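Side-chain contacts in ZYG-9 (Caenorhabditis elegans, PDB 2OF3), which plays a major role in organising microtubules and spindle poles in mitosis and meiosis of one-cell embryos, and is needed for default nucleus positioning in oocytes: residues L3-N8 / D68-L73; S37-L42 / L89-L94; V49-Q54 / L64-S69; R79-N84 / C111-E116. All blocks are in the same frame, centred on the assembly; numbering follows the deposited sequence.

Contact 1. Residues L3-N8 / D68-L73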
loop_
_atom_site.group_PDB
_atom_site.type_symbol
_atom_site.label_atom_id
_atom_site.label_comp_id
_atom_site.label_asym_id
_atom_site.label_seq_id
_atom_site.Cartn_x
_atom_site.Cartn_y
_atom_site.Cartn_z
ATOM N N LEU A 3 -8.528 -3.090 -28.866
ATOM C CA LEU A 3 -7.739 -2.816 -27.668
ATOM C C LEU A 3 -7.261 -4.138 -27.075
ATOM O O LEU A 3 -8.023 -5.119 -26.977
ATOM C CB LEU A 3 -8.606 -2.061 -26.645
ATOM C CG LEU A 3 -9.300 -0.752 -27.043
ATOM C CD1 LEU A 3 -10.198 -0.229 -25.937
ATOM C CD2 LEU A 3 -8.292 0.329 -27.466
ATOM N N LEU A 4 -5.998 -4.170 -26.686
ATOM C CA LEU A 4 -5.467 -5.261 -25.916
ATOM C C LEU A 4 -6.230 -5.502 -24.572
ATOM O O LEU A 4 -6.323 -6.635 -24.071
ATOM C CB LEU A 4 -4.023 -4.945 -25.661
ATOM C CG LEU A 4 -3.194 -6.037 -25.023
ATOM C CD1 LEU A 4 -3.095 -7.235 -25.992
ATOM C CD2 LEU A 4 -1.847 -5.436 -24.718
ATOM N N LEU A 5 -6.786 -4.421 -24.015
ATOM C CA LEU A 5 -7.415 -4.418 -22.700
ATOM C C LEU A 5 -8.588 -3.508 -22.808
ATOM O O LEU A 5 -8.469 -2.454 -23.405
ATOM C CB LEU A 5 -6.426 -3.935 -21.636
ATOM C CG LEU A 5 -6.929 -3.989 -20.191
ATOM C CD1 LEU A 5 -7.219 -5.481 -19.756
ATOM C CD2 LEU A 5 -5.852 -3.307 -19.316
ATOM N N SER A 6 -9.749 -3.932 -22.308
ATOM C CA SER A 6 -10.992 -3.192 -22.439
ATOM C C SER A 6 -11.004 -1.761 -21.856
ATOM O O SER A 6 -10.217 -1.405 -20.977
ATOM C CB SER A 6 -12.130 -3.979 -21.764
ATOM O OG SER A 6 -11.935 -3.961 -20.346
ATOM N N ASP A 7 -11.950 -0.962 -22.323
ATOM C CA ASP A 7 -12.211 0.335 -21.755
ATOM C C ASP A 7 -13.732 0.304 -21.633
ATOM O O ASP A 7 -14.444 0.579 -22.603
ATOM C CB ASP A 7 -11.706 1.401 -22.743
ATOM C CG ASP A 7 -12.307 2.794 -22.507
ATOM O OD1 ASP A 7 -12.859 3.054 -21.400
ATOM O OD2 ASP A 7 -12.223 3.641 -23.445
ATOM N N ASN A 8 -14.246 -0.082 -20.476
ATOM C CA ASN A 8 -15.682 -0.126 -20.223
ATOM C C ASN A 8 -15.897 0.221 -18.749
ATOM O O ASN A 8 -14.955 0.568 -18.019
ATOM C CB ASN A 8 -16.265 -1.538 -20.601
ATOM C CG ASN A 8 -15.589 -2.684 -19.833
ATOM O OD1 ASN A 8 -15.150 -2.493 -18.700
ATOM N ND2 ASN A 8 -15.471 -3.865 -20.454
ATOM N N ASP A 68 5.376 -5.021 -20.102
ATOM C CA ASP A 68 5.750 -4.103 -21.149
ATOM C C ASP A 68 4.533 -3.639 -21.980
ATOM O O ASP A 68 4.344 -2.447 -22.234
ATOM C CB ASP A 68 6.805 -4.795 -22.039
ATOM C CG ASP A 68 7.226 -3.932 -23.225
ATOM O OD1 ASP A 68 8.145 -3.068 -23.049
ATOM O OD2 ASP A 68 6.620 -4.100 -24.334
ATOM N N SER A 69 3.691 -4.575 -22.400
ATOM C CA SER A 69 2.478 -4.223 -23.097
ATOM C C SER A 69 1.597 -3.331 -22.231
ATOM O O SER A 69 0.945 -2.418 -22.752
ATOM C CB SER A 69 1.648 -5.480 -23.428
ATOM O OG SER A 69 2.302 -6.318 -24.344
ATOM N N LEU A 70 1.512 -3.643 -20.937
ATOM C CA LEU A 70 0.565 -2.930 -20.050
ATOM C C LEU A 70 1.089 -1.519 -19.792
ATOM O O LEU A 70 0.321 -0.526 -19.835
ATOM C CB LEU A 70 0.326 -3.726 -18.732
ATOM C CG LEU A 70 -0.539 -5.000 -18.763
ATOM C CD1 LEU A 70 -0.487 -5.756 -17.479
ATOM C CD2 LEU A 70 -2.004 -4.654 -19.069
ATOM N N VAL A 71 2.395 -1.414 -19.522
ATOM C CA VAL A 71 3.017 -0.083 -19.287
ATOM C C VAL A 71 2.858 0.835 -20.519
ATOM O O VAL A 71 2.531 2.009 -20.370
ATOM C CB VAL A 71 4.466 -0.185 -18.725
ATOM C CG1 VAL A 71 5.276 1.060 -18.985
ATOM C CG2 VAL A 71 4.440 -0.501 -17.217
ATOM N N ARG A 72 2.976 0.272 -21.722
ATOM C CA ARG A 72 2.791 1.051 -22.956
ATOM C C ARG A 72 1.388 1.577 -23.164
ATOM O O ARG A 72 1.223 2.627 -23.833
ATOM C CB ARG A 72 3.224 0.266 -24.218
ATOM C CG ARG A 72 4.725 0.001 -24.264
ATOM C CD ARG A 72 5.157 -0.989 -25.394
ATOM N NE ARG A 72 6.530 -1.469 -25.155
ATOM C CZ ARG A 72 7.646 -0.730 -25.285
ATOM N NH1 ARG A 72 7.580 0.556 -25.665
ATOM N NH2 ARG A 72 8.848 -1.274 -25.030
ATOM N N LEU A 73 0.366 0.904 -22.598
ATOM C CA LEU A 73 -1.015 1.426 -22.670
ATOM C C LEU A 73 -1.188 2.755 -21.988
ATOM O O LEU A 73 -2.048 3.512 -22.346
ATOM C CB LEU A 73 -2.025 0.424 -22.078
ATOM C CG LEU A 73 -2.086 -0.923 -22.776
ATOM C CD1 LEU A 73 -3.156 -1.758 -22.053
ATOM C CD2 LEU A 73 -2.448 -0.732 -24.253
#
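Leu5 lies across Leu70 and Leu73 at about a right angle to each, so that one leucine of an irregular N-terminal segment bridges two leucines that a helix presents three residues apart. Its CB rests 4.0 Å from CD1 of Leu73, while CD2 reaches further and meets CD2 of Leu70 at 4.1 Å. The first torsion makes both approaches possible: with CG anti to the backbone N (chi1 -175°), the isobutyl branch extends over the helix. Leu70 and Leu73 answer with the other choice, their CG atoms placed opposite the carbonyl carbon, and each touches Leu5 with a single terminal methyl.

One residue earlier, Leu4 repeats the manoeuvre at the solvent-facing border. Its CD2 methyl lies 3.7 Å from CB of Ser69, meeting the carbon of the serine and leaving the hydroxyl to other partners.

On the far flank of the helix, one turn apart, Asp68 and Arg72 form a salt bridge, NE of Arg72 standing 2.8 Å from OD2 of Asp68. The bond is nearly straight (173°) and lies in the guanidinium plane, yet it reaches the carboxylate from above its plane, 36° out. A weak bond from NH2 to OD1 accompanies it.

The segment 3-8 is itself anchored by polar means: backbone bonds tie Leu4 to Lys48 and Ser6 to Gln46, and Leu5 O accepts from Ser80 OG. The chemistry is thus divided. Polar bonds made to other parts of the fold hold the irregular segment in place, whereas its contact with 68-73 is made by carbon atoms alone.

Contact 2. Residues S37-L42 / L89-L94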
loop_
_atom_site.group_PDB
_atom_site.type_symbol
_atom_site.label_atom_id
_atom_site.label_comp_id
_atom_site.label_asym_id
_atom_site.label_seq_id
_atom_site.Cartn_x
_atom_site.Cartn_y
_atom_site.Cartn_z
ATOM N N SER A 37 -7.939 -18.251 -9.828
ATOM C CA SER A 37 -8.954 -18.627 -10.876
ATOM C C SER A 37 -9.995 -17.536 -11.008
ATOM O O SER A 37 -10.466 -17.293 -12.126
ATOM C CB SER A 37 -9.778 -19.899 -10.556
ATOM O OG SER A 37 -8.953 -21.031 -10.461
ATOM N N GLN A 38 -10.404 -16.928 -9.883
ATOM C CA GLN A 38 -11.408 -15.840 -9.954
ATOM C C GLN A 38 -10.821 -14.668 -10.765
ATOM O O GLN A 38 -11.494 -14.104 -11.640
ATOM C CB GLN A 38 -11.807 -15.370 -8.539
ATOM C CG GLN A 38 -12.745 -14.153 -8.550
ATOM C CD GLN A 38 -13.172 -13.763 -7.159
ATOM O OE1 GLN A 38 -12.529 -12.863 -6.485
ATOM N NE2 GLN A 38 -14.211 -14.455 -6.661
ATOM N N LEU A 39 -9.595 -14.274 -10.447
ATOM C CA LEU A 39 -8.954 -13.182 -11.193
ATOM C C LEU A 39 -8.830 -13.471 -12.668
ATOM O O LEU A 39 -9.112 -12.614 -13.508
ATOM C CB LEU A 39 -7.558 -12.857 -10.613
ATOM C CG LEU A 39 -6.728 -11.735 -11.293
ATOM C CD1 LEU A 39 -7.446 -10.450 -11.115
ATOM C CD2 LEU A 39 -5.346 -11.655 -10.648
ATOM N N GLN A 40 -8.416 -14.697 -13.003
ATOM C CA GLN A 40 -8.298 -15.097 -14.400
ATOM C C GLN A 40 -9.614 -15.070 -15.163
ATOM O O GLN A 40 -9.643 -14.649 -16.280
ATOM C CB GLN A 40 -7.633 -16.457 -14.408
ATOM C CG GLN A 40 -7.456 -17.078 -15.743
ATOM C CD GLN A 40 -6.734 -18.399 -15.573
ATOM O OE1 GLN A 40 -6.740 -18.988 -14.472
ATOM N NE2 GLN A 40 -6.063 -18.843 -16.633
ATOM N N THR A 41 -10.723 -15.487 -14.555
ATOM C CA THR A 41 -12.065 -15.345 -15.127
ATOM C C THR A 41 -12.431 -13.893 -15.316
ATOM O O THR A 41 -12.928 -13.529 -16.378
ATOM C CB THR A 41 -13.118 -16.013 -14.215
ATOM O OG1 THR A 41 -12.884 -17.423 -14.218
ATOM C CG2 THR A 41 -14.564 -15.758 -14.651
ATOM N N LEU A 42 -12.202 -13.055 -14.315
ATOM C CA LEU A 42 -12.583 -11.617 -14.433
ATOM C C LEU A 42 -11.734 -10.916 -15.506
ATOM O O LEU A 42 -12.235 -10.123 -16.317
ATOM C CB LEU A 42 -12.407 -10.918 -13.070
ATOM C CG LEU A 42 -13.432 -11.367 -12.030
ATOM C CD1 LEU A 42 -13.069 -10.742 -10.662
ATOM C CD2 LEU A 42 -14.840 -11.005 -12.437
ATOM N N LEU A 89 -4.120 -4.314 -10.432
ATOM C CA LEU A 89 -3.474 -4.233 -9.136
ATOM C C LEU A 89 -3.524 -5.567 -8.415
ATOM O O LEU A 89 -2.533 -5.955 -7.785
ATOM C CB LEU A 89 -4.045 -3.069 -8.289
ATOM C CG LEU A 89 -3.749 -1.664 -8.881
ATOM C CD1 LEU A 89 -4.586 -0.653 -8.088
ATOM C CD2 LEU A 89 -2.260 -1.284 -8.783
ATOM N N LYS A 90 -4.604 -6.323 -8.553
ATOM C CA LYS A 90 -4.652 -7.682 -7.961
ATOM C C LYS A 90 -3.588 -8.646 -8.552
ATOM O O LYS A 90 -2.917 -9.422 -7.822
ATOM C CB LYS A 90 -6.048 -8.277 -8.117
ATOM C CG LYS A 90 -7.083 -7.677 -7.150
ATOM C CD LYS A 90 -8.450 -8.261 -7.467
ATOM C CE LYS A 90 -9.404 -8.045 -6.344
ATOM N NZ LYS A 90 -9.684 -6.566 -6.203
ATOM N N TRP A 91 -3.469 -8.643 -9.875
ATOM C CA TRP A 91 -2.415 -9.402 -10.547
ATOM C C TRP A 91 -1.023 -9.005 -10.034
ATOM O O TRP A 91 -0.197 -9.870 -9.804
ATOM C CB TRP A 91 -2.531 -9.200 -12.060
ATOM C CG TRP A 91 -1.532 -10.046 -12.810
ATOM C CD1 TRP A 91 -1.697 -11.348 -13.226
ATOM C CD2 TRP A 91 -0.176 -9.653 -13.190
ATOM N NE1 TRP A 91 -0.542 -11.773 -13.856
ATOM C CE2 TRP A 91 0.404 -10.768 -13.856
ATOM C CE3 TRP A 91 0.590 -8.462 -13.032
ATOM C CZ2 TRP A 91 1.745 -10.738 -14.388
ATOM C CZ3 TRP A 91 1.916 -8.417 -13.565
ATOM C CH2 TRP A 91 2.475 -9.569 -14.232
ATOM N N CYS A 92 -0.756 -7.713 -9.857
ATOM C CA CYS A 92 0.480 -7.227 -9.260
ATOM C C CYS A 92 0.678 -7.766 -7.835
ATOM O O CYS A 92 1.810 -8.116 -7.493
ATOM C CB CYS A 92 0.519 -5.683 -9.252
ATOM S SG CYS A 92 0.657 -4.913 -10.945
ATOM N N THR A 93 -0.382 -7.896 -7.012
ATOM C CA THR A 93 -0.181 -8.451 -5.679
ATOM C C THR A 93 0.326 -9.891 -5.720
ATOM O O THR A 93 1.047 -10.304 -4.810
ATOM C CB THR A 93 -1.454 -8.393 -4.744
ATOM O OG1 THR A 93 -2.466 -9.243 -5.299
ATOM C CG2 THR A 93 -2.004 -6.983 -4.621
ATOM N N LEU A 94 -0.067 -10.666 -6.744
ATOM C CA LEU A 94 0.404 -12.048 -6.919
ATOM C C LEU A 94 1.921 -12.063 -7.128
ATOM O O LEU A 94 2.634 -12.930 -6.572
ATOM C CB LEU A 94 -0.309 -12.703 -8.105
ATOM C CG LEU A 94 -1.829 -12.890 -8.075
ATOM C CD1 LEU A 94 -2.234 -13.646 -9.301
ATOM C CD2 LEU A 94 -2.250 -13.629 -6.835
#
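Lys90 O is gripped twice, by Thr93 OG1 at 2.6 Å and by Leu94 N at 3.3 Å. The threonine hydroxyl comes in 16° off the carbonyl plane and so bonds back onto its own helix. This TOG domain is an all-helical solenoid built from HEAT-type helices. The hydroxyl also bonds to Trp26 NE1.

Against this helix the segment 37-42 runs roughly antiparallel, the axes of the two segments 10.9 Å apart at their closest and 144° between their directions. That wide spacing is filled from one side chiefly by Leu39. Its CG stands anti to the backbone N (chi1 179°), which pushes the forked end straight at the helix 85-95 and lets its two methyls divide the work. CD1 takes CB of Lys90 at 4.0 Å, the two side chains passing at a slant; the lysine then continues away, to a cation-pi contact with the Trp26 ring. CD2 settles closer, 3.6 Å from the backbone Trp91 N.

The indole of Trp91 turns away from Leu39. Its NE1 bonds to Leu55 O, and Phe56 and His63 meet the ring edge-to-face, so its rotation is set from several directions. Leu39 CD2 lies by the edge of the indole, near its plane, but its closer contacts are with Trp91 N and CB; the same methyl is 3.9 Å from CD1 of Leu94.

Contact 3. Residues V49-Q54 / L64-S69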
loop_
_atom_site.group_PDB
_atom_site.type_symbol
_atom_site.label_atom_id
_atom_site.label_comp_id
_atom_site.label_asym_id
_atom_site.label_seq_id
_atom_site.Cartn_x
_atom_site.Cartn_y
_atom_site.Cartn_z
ATOM N N VAL A 49 -6.626 -12.834 -25.505
ATOM C CA VAL A 49 -6.022 -14.079 -25.049
ATOM C C VAL A 49 -4.519 -14.022 -25.094
ATOM O O VAL A 49 -3.873 -14.654 -24.268
ATOM C CB VAL A 49 -6.567 -15.342 -25.812
ATOM C CG1 VAL A 49 -8.062 -15.276 -25.943
ATOM C CG2 VAL A 49 -5.926 -15.448 -27.181
ATOM N N SER A 50 -3.926 -13.253 -26.012
ATOM C CA SER A 50 -2.443 -13.179 -26.017
ATOM C C SER A 50 -1.894 -12.467 -24.823
ATOM O O SER A 50 -0.835 -12.854 -24.326
ATOM C CB SER A 50 -1.885 -12.490 -27.267
ATOM O OG SER A 50 -2.393 -11.179 -27.367
ATOM N N LEU A 51 -2.578 -11.416 -24.336
ATOM C CA LEU A 51 -2.211 -10.870 -23.000
ATOM C C LEU A 51 -2.501 -11.864 -21.881
ATOM O O LEU A 51 -1.665 -12.074 -20.999
ATOM C CB LEU A 51 -2.923 -9.535 -22.744
ATOM C CG LEU A 51 -2.567 -8.803 -21.441
ATOM C CD1 LEU A 51 -1.086 -8.566 -21.271
ATOM C CD2 LEU A 51 -3.338 -7.453 -21.397
ATOM N N MET A 52 -3.671 -12.500 -21.924
ATOM C CA MET A 52 -4.019 -13.520 -20.928
ATOM C C MET A 52 -2.995 -14.638 -20.821
ATOM O O MET A 52 -2.651 -15.078 -19.690
ATOM C CB MET A 52 -5.427 -14.103 -21.192
ATOM C CG MET A 52 -6.605 -13.131 -20.866
ATOM S SD MET A 52 -6.722 -12.695 -19.129
ATOM C CE MET A 52 -7.277 -14.240 -18.472
ATOM N N SER A 53 -2.520 -15.151 -21.973
ATOM C CA SER A 53 -1.482 -16.212 -21.953
ATOM C C SER A 53 -0.230 -15.784 -21.269
ATOM O O SER A 53 0.406 -16.604 -20.630
ATOM C CB SER A 53 -1.112 -16.689 -23.366
ATOM O OG SER A 53 -2.307 -16.924 -24.085
ATOM N N GLN A 54 0.144 -14.504 -21.387
ATOM C CA GLN A 54 1.365 -14.027 -20.706
ATOM C C GLN A 54 1.125 -13.836 -19.213
ATOM O O GLN A 54 1.951 -14.229 -18.374
ATOM C CB GLN A 54 1.869 -12.705 -21.326
ATOM C CG GLN A 54 2.350 -12.810 -22.798
ATOM C CD GLN A 54 2.472 -11.446 -23.495
ATOM O OE1 GLN A 54 1.792 -10.463 -23.142
ATOM N NE2 GLN A 54 3.311 -11.392 -24.515
ATOM N N LEU A 64 7.122 -10.386 -17.854
ATOM C CA LEU A 64 7.803 -9.156 -18.291
ATOM C C LEU A 64 7.216 -8.686 -19.579
ATOM O O LEU A 64 7.134 -7.499 -19.804
ATOM C CB LEU A 64 9.332 -9.346 -18.435
ATOM C CG LEU A 64 10.014 -9.724 -17.119
ATOM C CD1 LEU A 64 11.498 -10.079 -17.344
ATOM C CD2 LEU A 64 9.856 -8.573 -16.066
ATOM N N ALA A 65 6.791 -9.618 -20.425
ATOM C CA ALA A 65 6.214 -9.255 -21.725
ATOM C C ALA A 65 4.843 -8.637 -21.530
ATOM O O ALA A 65 4.477 -7.655 -22.212
ATOM C CB ALA A 65 6.106 -10.490 -22.651
ATOM N N ALA A 66 4.058 -9.216 -20.618
ATOM C CA ALA A 66 2.759 -8.649 -20.287
ATOM C C ALA A 66 2.961 -7.248 -19.683
ATOM O O ALA A 66 2.290 -6.294 -20.079
ATOM C CB ALA A 66 2.036 -9.557 -19.334
ATOM N N LEU A 67 3.885 -7.107 -18.736
ATOM C CA LEU A 67 4.168 -5.814 -18.119
ATOM C C LEU A 67 4.556 -4.676 -19.107
ATOM O O LEU A 67 4.122 -3.514 -18.955
ATOM C CB LEU A 67 5.228 -5.979 -17.026
ATOM C CG LEU A 67 4.687 -6.565 -15.696
ATOM C CD1 LEU A 67 5.729 -7.349 -14.910
ATOM C CD2 LEU A 67 3.985 -5.484 -14.820
ATOM N N ASP A 68 5.376 -5.021 -20.102
ATOM C CA ASP A 68 5.750 -4.103 -21.149
ATOM C C ASP A 68 4.533 -3.639 -21.980
ATOM O O ASP A 68 4.344 -2.447 -22.234
ATOM C CB ASP A 68 6.805 -4.795 -22.039
ATOM C CG ASP A 68 7.226 -3.932 -23.225
ATOM O OD1 ASP A 68 8.145 -3.068 -23.049
ATOM O OD2 ASP A 68 6.620 -4.100 -24.334
ATOM N N SER A 69 3.691 -4.575 -22.400
ATOM C CA SER A 69 2.478 -4.223 -23.097
ATOM C C SER A 69 1.597 -3.331 -22.231
ATOM O O SER A 69 0.945 -2.418 -22.752
ATOM C CB SER A 69 1.648 -5.480 -23.428
ATOM O OG SER A 69 2.302 -6.318 -24.344
HETATM O O HOH W 1 0.859 -8.519 -24.415
#
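Gln54 lies along the helix that carries Ala65 and Ala66, and its path can be followed atom by atom. CB starts 3.7 Å from CB of Ala66, a close methylene-to-methyl contact permitted by the smallness of the alanine. CG is set beside the backbone N (chi1 -65°), and from there the chain is extended, carrying the amide over the helix surface. The amide carbon CD lies 3.9 Å from CB of Ala65. Beyond it the two branches part: NE2 rests on the same methyl, 3.5 Å from Ala65 CB, while OE1 sits 3.5 Å from CA of Ala66. OE1 also accepts a hydrogen bond from a water at 2.5 Å, and that water lies 2.6 Å from Ser69 OG, forming a polar bridge one turn further along. An alanine in place of Gln54 would keep the CB contact but would probably leave the water without one of its two anchors and uncover the methyl of Ala65.

Leu51, one turn earlier, supplies the apolar share, its CD1 methyl 3.8 Å from CB of Ala66. Ala66 CB is thus met by both a leucine methyl and a glutamine methylene, from directions about a right angle apart. The alanine lets the backbones come close here, the axes of segments 49-54 and 64-69 approaching to 9.0 Å.

Helices 49-55 and 60-76 follow one another in the chain, with 134° between the directions of segments 49-54 and 64-69. Leu51 also touches Leu70 and Leu4, while Met52 faces helix 33-44. Leu67 packs on helix 101-120, which places 60-76 between helix 49-55 and helix 101-120.

Contact 4. Residues R79-N84 / C111-E116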
loop_
_atom_site.group_PDB
_atom_site.type_symbol
_atom_site.label_atom_id
_atom_site.label_comp_id
_atom_site.label_asym_id
_atom_site.label_seq_id
_atom_site.Cartn_x
_atom_site.Cartn_y
_atom_site.Cartn_z
ATOM N N ARG A 79 -7.204 4.771 -20.601
ATOM C CA ARG A 79 -8.543 4.397 -20.072
ATOM C C ARG A 79 -8.701 2.901 -19.884
ATOM O O ARG A 79 -9.522 2.490 -19.044
ATOM C CB ARG A 79 -9.675 4.891 -20.957
ATOM C CG ARG A 79 -9.883 6.407 -20.882
ATOM C CD ARG A 79 -10.842 6.861 -21.991
ATOM N NE ARG A 79 -10.517 8.260 -22.311
ATOM C CZ ARG A 79 -10.929 9.335 -21.621
ATOM N NH1 ARG A 79 -11.743 9.188 -20.571
ATOM N NH2 ARG A 79 -10.524 10.557 -21.990
ATOM N N SER A 80 -7.919 2.106 -20.626
ATOM C CA SER A 80 -7.853 0.644 -20.416
ATOM C C SER A 80 -7.278 0.273 -19.083
ATOM O O SER A 80 -7.828 -0.591 -18.403
ATOM C CB SER A 80 -7.059 -0.018 -21.535
ATOM O OG SER A 80 -7.818 0.200 -22.747
ATOM N N LEU A 81 -6.171 0.906 -18.703
ATOM C CA LEU A 81 -5.576 0.718 -17.390
ATOM C C LEU A 81 -6.514 1.172 -16.276
ATOM O O LEU A 81 -6.612 0.458 -15.281
ATOM C CB LEU A 81 -4.213 1.443 -17.271
ATOM C CG LEU A 81 -3.140 1.033 -18.303
ATOM C CD1 LEU A 81 -1.896 1.876 -18.034
ATOM C CD2 LEU A 81 -2.745 -0.448 -18.178
ATOM N N LEU A 82 -7.170 2.345 -16.420
ATOM C CA LEU A 82 -8.151 2.820 -15.443
ATOM C C LEU A 82 -9.373 1.890 -15.284
ATOM O O LEU A 82 -9.773 1.576 -14.134
ATOM C CB LEU A 82 -8.691 4.209 -15.827
ATOM C CG LEU A 82 -7.781 5.312 -15.365
ATOM C CD1 LEU A 82 -8.267 6.541 -16.099
ATOM C CD2 LEU A 82 -7.813 5.513 -13.774
ATOM N N SER A 83 -9.955 1.470 -16.420
ATOM C CA SER A 83 -11.158 0.624 -16.425
ATOM C C SER A 83 -10.900 -0.680 -15.681
ATOM O O SER A 83 -11.813 -1.241 -15.086
ATOM C CB SER A 83 -11.545 0.242 -17.852
ATOM O OG SER A 83 -12.061 1.359 -18.550
ATOM N N ASN A 84 -9.658 -1.143 -15.728
ATOM C CA ASN A 84 -9.252 -2.450 -15.196
ATOM C C ASN A 84 -8.276 -2.363 -14.042
ATOM O O ASN A 84 -7.646 -3.354 -13.699
ATOM C CB ASN A 84 -8.708 -3.337 -16.355
ATOM C CG ASN A 84 -9.767 -3.638 -17.331
ATOM O OD1 ASN A 84 -10.699 -4.421 -17.047
ATOM N ND2 ASN A 84 -9.734 -2.956 -18.460
ATOM N N CYS A 111 2.364 -0.390 -11.147
ATOM C CA CYS A 111 1.549 0.064 -10.015
ATOM C C CYS A 111 1.577 1.586 -9.960
ATOM O O CYS A 111 0.545 2.215 -9.772
ATOM C CB CYS A 111 2.067 -0.498 -8.670
ATOM S SG CYS A 111 1.829 -2.275 -8.512
ATOM N N LYS A 112 2.763 2.175 -10.124
ATOM C CA LYS A 112 2.931 3.638 -10.133
ATOM C C LYS A 112 2.094 4.355 -11.208
ATOM O O LYS A 112 1.407 5.341 -10.925
ATOM C CB LYS A 112 4.433 4.000 -10.220
ATOM C CG LYS A 112 4.785 5.500 -10.242
ATOM C CD LYS A 112 4.799 6.125 -8.835
ATOM C CE LYS A 112 5.216 7.633 -8.918
ATOM N NZ LYS A 112 6.657 7.713 -9.394
ATOM N N VAL A 113 2.127 3.839 -12.413
ATOM C CA VAL A 113 1.398 4.420 -13.528
ATOM C C VAL A 113 -0.093 4.361 -13.234
ATOM O O VAL A 113 -0.824 5.323 -13.470
ATOM C CB VAL A 113 1.794 3.610 -14.823
ATOM C CG1 VAL A 113 0.739 3.571 -15.852
ATOM C CG2 VAL A 113 3.134 4.145 -15.419
ATOM N N ILE A 114 -0.563 3.220 -12.737
ATOM C CA ILE A 114 -1.992 3.030 -12.435
ATOM C C ILE A 114 -2.479 3.997 -11.336
ATOM O O ILE A 114 -3.491 4.682 -11.518
ATOM C CB ILE A 114 -2.331 1.523 -12.065
ATOM C CG1 ILE A 114 -2.314 0.620 -13.310
ATOM C CG2 ILE A 114 -3.728 1.406 -11.408
ATOM C CD1 ILE A 114 -2.292 -0.851 -12.929
ATOM N N VAL A 115 -1.756 4.096 -10.223
ATOM C CA VAL A 115 -2.192 4.990 -9.122
ATOM C C VAL A 115 -2.070 6.487 -9.483
ATOM O O VAL A 115 -2.919 7.292 -9.061
ATOM C CB VAL A 115 -1.541 4.639 -7.730
ATOM C CG1 VAL A 115 -1.799 3.186 -7.409
ATOM C CG2 VAL A 115 -0.008 4.910 -7.746
ATOM N N GLU A 116 -1.064 6.836 -10.291
ATOM C CA GLU A 116 -1.015 8.207 -10.912
ATOM C C GLU A 116 -2.180 8.531 -11.822
ATOM O O GLU A 116 -2.725 9.618 -11.709
ATOM C CB GLU A 116 0.284 8.408 -11.645
ATOM C CG GLU A 116 1.320 8.871 -10.655
ATOM C CD GLU A 116 2.710 8.894 -11.241
ATOM O OE1 GLU A 116 2.909 8.333 -12.361
ATOM O OE2 GLU A 116 3.594 9.424 -10.541
#
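Leu81 overlaps Val113 with one methyl, CD1 lying 3.8 Å from Val113 CG1 as the two side chains pass at a slant. The rest of the leucine serves a second partner: its CB stands 4.5 Å from CG1 of Ile114, a looser fit than the first. With chi1 at -58°, CG of Leu81 is opposite the carbonyl carbon and the branch reaches across to the partner helix, to Val113. The valine, for its part, turns CG1 beside its own carbonyl carbon, where it meets that branch. The interface is hydrocarbon throughout.

Polar order is kept behind it. Asn84 is the residue at which helix 78-83 loses its helical geometry, directly before the next helix begins. Its ND2 reaches back to Ser80 O at 3.0 Å, a bond in the carbonyl plane and on a lone pair (155° at the hydrogen). ND2 also bonds to Ser6 OG, linking this turn to the N-terminal segment.

Leu81 is enclosed further by Leu73 and Ala74 of helix 60-76 and by Leu88 of helix 85-95, while Val115, on another side of helix 101-120, packs on helix 146-163.

In the fold
Contacts 1, 2 and 4 are buried for the most part, whereas contact 3 is only partly so and is the one where a water joins the two segments. Helix 60-76 serves both contact 1 and contact 3, sharing Ser69: contact 1 brings an irregular N-terminal segment to it, contact 3 a short helix. Leu51 and Leu70 pack against each other where the two meet. Contacts 2 and 4 lie nearer the centre of the chain and interlock through Leu89 and Ile114 and through Cys92 and Cys111. Chemistry follows position: aliphatic branches alone meet in contact 4, aliphatic groups and backbone in contact 2, and an amide in contact 3.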